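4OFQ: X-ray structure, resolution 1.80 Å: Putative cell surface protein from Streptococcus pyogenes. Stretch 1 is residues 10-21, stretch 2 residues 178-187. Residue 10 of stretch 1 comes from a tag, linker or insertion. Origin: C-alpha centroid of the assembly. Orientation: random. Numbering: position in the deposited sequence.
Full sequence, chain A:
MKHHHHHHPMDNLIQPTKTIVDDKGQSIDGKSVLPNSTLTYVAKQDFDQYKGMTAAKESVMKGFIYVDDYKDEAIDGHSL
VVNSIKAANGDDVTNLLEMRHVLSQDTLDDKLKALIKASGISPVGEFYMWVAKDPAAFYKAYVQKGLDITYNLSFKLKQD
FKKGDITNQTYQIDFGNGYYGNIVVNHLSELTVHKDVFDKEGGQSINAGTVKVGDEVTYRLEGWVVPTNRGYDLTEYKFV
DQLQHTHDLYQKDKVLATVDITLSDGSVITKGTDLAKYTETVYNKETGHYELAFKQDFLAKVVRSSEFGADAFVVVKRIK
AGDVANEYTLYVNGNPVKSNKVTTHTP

Stretch 1 10-21: MDNLIQPTKTIV
Stretch 2 178-187: GYYGNIVVNH

Contact between residues 10-21 and strand 178-187 of a putative cell surface protein. Strand 17-20 runs nearly parallel to strand 178-187 (16° between N-to-C directions, closest axis approach 5.4 Å), with Pro16 set against Gly181 (CA-CA 4.8 Å) and Thr19 CA 6.3 Å from Val184 CA. Before it, a turn is tied by Leu13 N and Ile14 N, each donating to Met10 O at 3.0 Å; Met10 itself is tag-derived. Tyr179 (chi1 -58°, chi2 -88°) has the largest covered area; its side chain fits the hollow lined by Asp11, Ile14 and Pro16. Ile14 (phi/psi -105/117; m, t) lies over one ring face, CG2 3.9 Å from the centroid and 10° off the normal, while its CD1 reaches Tyr179 CZ at 3.5 Å. A water spans the polar end, donating to Asp11 OD1 (2.6 Å) and hydrogen-bonded to Tyr179 OH (2.9 Å). Pro16 (-64/147, C-gamma endo) packs at the root of the Tyr179 side chain, CD 3.9 Å from Tyr179 CB and CG 3.8 Å from Tyr179 O. At Gly181 (-93/173) the absent side chain leaves room for Pro16 O: Gly181 CA meets it at 3.2 Å in a CA-H...O contact, and an ideal CB would also lie a tight 3.2 Å from that oxygen. Pro16 O has no conventional hydrogen-bond partner. Next, the Asn182 side chain (chi1 57°, chi2 -57°) takes the place of a backbone rung: Lys18 N donates to Asn182 OD1 (2.9 Å, 160°) and Asn182 ND2 donates to Lys18 O (2.8 Å, 170°), so one amide pairs with both backbone polar atoms of Lys18 (-141/151). Beyond this clamp, Val184 (-81/127, chi1 t) points toward stretch 1; CG2 sits 3.3 Å from Lys18 O and 4.0 Å from Lys18 CB, and CG1 meets Ile20 CG2 at 3.6 Å. Ile20 (-120/140; t, t) extends onward, placing CD1 3.5 Å from Asn186 OD1 (Asn186 chi1 m, chi2 91°).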

# COMPACT_ATOMS: atom_id res chain seq x y z
N MET A 10 36.12 -4.27 -7.31
CA MET A 10 34.82 -4.87 -7.58
C MET A 10 33.77 -4.50 -6.54
O MET A 10 32.59 -4.83 -6.69
CB MET A 10 34.93 -6.40 -7.68
CG MET A 10 35.76 -6.91 -8.84
SD MET A 10 35.30 -8.57 -9.37
CE MET A 10 35.44 -9.47 -7.83
N ASP A 11 34.21 -3.83 -5.48
CA ASP A 11 33.31 -3.44 -4.39
C ASP A 11 32.15 -2.57 -4.89
O ASP A 11 31.03 -2.69 -4.40
CB ASP A 11 34.07 -2.71 -3.28
CG ASP A 11 34.38 -3.62 -2.09
OD1 ASP A 11 34.11 -4.83 -2.17
OD2 ASP A 11 34.91 -3.11 -1.08
N ASN A 12 32.43 -1.72 -5.87
CA ASN A 12 31.39 -0.88 -6.45
C ASN A 12 30.93 -1.38 -7.83
O ASN A 12 30.23 -0.68 -8.55
CB ASN A 12 31.82 0.59 -6.52
CG ASN A 12 32.99 0.82 -7.47
OD1 ASN A 12 33.75 -0.10 -7.78
ND2 ASN A 12 33.15 2.06 -7.93
N LEU A 13 31.33 -2.60 -8.17
CA LEU A 13 30.94 -3.23 -9.43
C LEU A 13 30.00 -4.42 -9.20
O LEU A 13 29.40 -4.95 -10.13
CB LEU A 13 32.16 -3.68 -10.23
CG LEU A 13 33.02 -2.56 -10.82
CD1 LEU A 13 34.12 -3.13 -11.68
CD2 LEU A 13 32.15 -1.57 -11.61
N ILE A 14 29.90 -4.86 -7.95
CA ILE A 14 28.91 -5.85 -7.57
C ILE A 14 27.80 -5.12 -6.82
O ILE A 14 28.04 -4.53 -5.76
CB ILE A 14 29.53 -6.96 -6.70
CG1 ILE A 14 30.72 -7.59 -7.44
CG2 ILE A 14 28.50 -8.01 -6.33
CD1 ILE A 14 31.64 -8.40 -6.57
N GLN A 15 26.59 -5.13 -7.37
CA GLN A 15 25.54 -4.26 -6.86
C GLN A 15 24.18 -4.94 -6.94
O GLN A 15 23.50 -4.86 -7.97
CB GLN A 15 25.54 -2.93 -7.63
CG GLN A 15 24.48 -1.93 -7.18
CD GLN A 15 24.51 -1.65 -5.69
OE1 GLN A 15 25.58 -1.63 -5.07
NE2 GLN A 15 23.33 -1.44 -5.10
N PRO A 16 23.78 -5.62 -5.85
CA PRO A 16 22.41 -6.13 -5.77
C PRO A 16 21.46 -4.94 -5.76
O PRO A 16 21.80 -3.86 -5.26
CB PRO A 16 22.38 -6.86 -4.42
CG PRO A 16 23.49 -6.25 -3.62
CD PRO A 16 24.54 -5.83 -4.60
N THR A 17 20.28 -5.11 -6.33
CA THR A 17 19.36 -3.99 -6.41
C THR A 17 17.97 -4.50 -6.09
O THR A 17 17.72 -5.69 -6.18
CB THR A 17 19.35 -3.37 -7.82
OG1 THR A 17 18.93 -4.36 -8.77
CG2 THR A 17 20.73 -2.85 -8.20
N LYS A 18 17.07 -3.60 -5.69
CA LYS A 18 15.66 -3.92 -5.68
C LYS A 18 14.85 -2.71 -6.14
O LYS A 18 15.30 -1.56 -5.99
CB LYS A 18 15.21 -4.39 -4.29
CG LYS A 18 13.76 -4.91 -4.25
CD LYS A 18 13.44 -5.63 -2.94
CE LYS A 18 13.32 -4.69 -1.74
NZ LYS A 18 12.89 -5.46 -0.52
N THR A 19 13.70 -2.97 -6.75
CA THR A 19 12.74 -1.91 -7.06
C THR A 19 11.34 -2.42 -6.70
O THR A 19 11.16 -3.60 -6.44
CB THR A 19 12.81 -1.51 -8.54
OG1 THR A 19 12.01 -0.33 -8.75
CG2 THR A 19 12.32 -2.64 -9.41
N ILE A 20 10.38 -1.51 -6.64
CA ILE A 20 8.99 -1.89 -6.41
C ILE A 20 8.23 -1.38 -7.63
O ILE A 20 8.51 -0.28 -8.13
CB ILE A 20 8.44 -1.27 -5.09
CG1 ILE A 20 6.96 -1.63 -4.90
CG2 ILE A 20 8.63 0.26 -5.06
CD1 ILE A 20 6.41 -1.17 -3.56
N VAL A 21 7.28 -2.16 -8.12
CA VAL A 21 6.64 -1.85 -9.40
C VAL A 21 5.12 -1.83 -9.29
O VAL A 21 4.53 -2.54 -8.47
CB VAL A 21 7.06 -2.85 -10.49
CG1 VAL A 21 8.57 -2.76 -10.75
CG2 VAL A 21 6.67 -4.26 -10.10
N GLY A 178 30.07 -9.76 1.61
CA GLY A 178 28.78 -9.09 1.63
C GLY A 178 28.70 -7.81 0.79
O GLY A 178 29.65 -7.03 0.73
N TYR A 179 27.55 -7.60 0.16
CA TYR A 179 27.30 -6.39 -0.63
C TYR A 179 25.91 -5.84 -0.34
O TYR A 179 24.98 -6.60 -0.11
CB TYR A 179 27.47 -6.68 -2.13
CG TYR A 179 28.84 -7.22 -2.47
CD1 TYR A 179 29.88 -6.35 -2.77
CD2 TYR A 179 29.09 -8.58 -2.47
CE1 TYR A 179 31.14 -6.83 -3.07
CE2 TYR A 179 30.36 -9.08 -2.77
CZ TYR A 179 31.38 -8.19 -3.07
OH TYR A 179 32.64 -8.66 -3.37
N TYR A 180 25.80 -4.51 -0.34
CA TYR A 180 24.57 -3.79 0.03
C TYR A 180 23.76 -3.38 -1.20
O TYR A 180 24.31 -2.87 -2.18
CB TYR A 180 24.95 -2.50 0.78
CG TYR A 180 25.28 -2.68 2.25
CD1 TYR A 180 24.33 -2.38 3.22
CD2 TYR A 180 26.53 -3.12 2.66
CE1 TYR A 180 24.62 -2.54 4.57
CE2 TYR A 180 26.82 -3.27 4.01
CZ TYR A 180 25.86 -2.99 4.96
OH TYR A 180 26.12 -3.14 6.30
N GLY A 181 22.44 -3.60 -1.14
CA GLY A 181 21.53 -3.10 -2.15
C GLY A 181 20.97 -1.74 -1.75
O GLY A 181 21.21 -1.28 -0.64
N ASN A 182 20.24 -1.11 -2.66
CA ASN A 182 19.56 0.15 -2.37
C ASN A 182 18.36 -0.03 -1.44
O ASN A 182 17.73 -1.09 -1.42
CB ASN A 182 19.07 0.77 -3.67
CG ASN A 182 18.15 -0.16 -4.44
OD1 ASN A 182 18.53 -1.29 -4.76
ND2 ASN A 182 16.92 0.29 -4.68
N ILE A 183 18.02 1.01 -0.69
CA ILE A 183 16.83 0.92 0.17
C ILE A 183 15.60 1.44 -0.56
O ILE A 183 15.49 2.63 -0.86
CB ILE A 183 17.04 1.70 1.49
CG1 ILE A 183 18.24 1.13 2.24
CG2 ILE A 183 15.80 1.62 2.37
CD1 ILE A 183 18.69 1.99 3.41
N VAL A 184 14.66 0.54 -0.84
CA VAL A 184 13.40 0.94 -1.46
C VAL A 184 12.49 1.49 -0.37
O VAL A 184 12.25 0.83 0.64
CB VAL A 184 12.74 -0.24 -2.17
CG1 VAL A 184 11.44 0.19 -2.86
CG2 VAL A 184 13.71 -0.86 -3.18
N VAL A 185 11.98 2.69 -0.57
CA VAL A 185 11.14 3.33 0.43
C VAL A 185 9.77 3.67 -0.12
O VAL A 185 9.65 4.24 -1.20
CB VAL A 185 11.78 4.65 0.92
CG1 VAL A 185 10.87 5.37 1.93
CG2 VAL A 185 13.18 4.39 1.50
N ASN A 186 8.72 3.35 0.65
CA ASN A 186 7.39 3.81 0.31
C ASN A 186 6.69 4.36 1.52
O ASN A 186 6.91 3.87 2.63
CB ASN A 186 6.57 2.67 -0.29
CG ASN A 186 7.14 2.22 -1.60
OD1 ASN A 186 7.97 1.31 -1.66
ND2 ASN A 186 6.72 2.88 -2.66
N HIS A 187 5.86 5.38 1.32
CA HIS A 187 5.16 5.99 2.43
C HIS A 187 3.76 5.41 2.50
O HIS A 187 3.08 5.28 1.48
CB HIS A 187 5.11 7.52 2.24
CG HIS A 187 4.53 8.26 3.41
ND1 HIS A 187 3.37 9.00 3.31
CD2 HIS A 187 4.94 8.38 4.69
CE1 HIS A 187 3.09 9.54 4.48
NE2 HIS A 187 4.03 9.18 5.34
O HOH W 1 34.88 -6.88 -3.57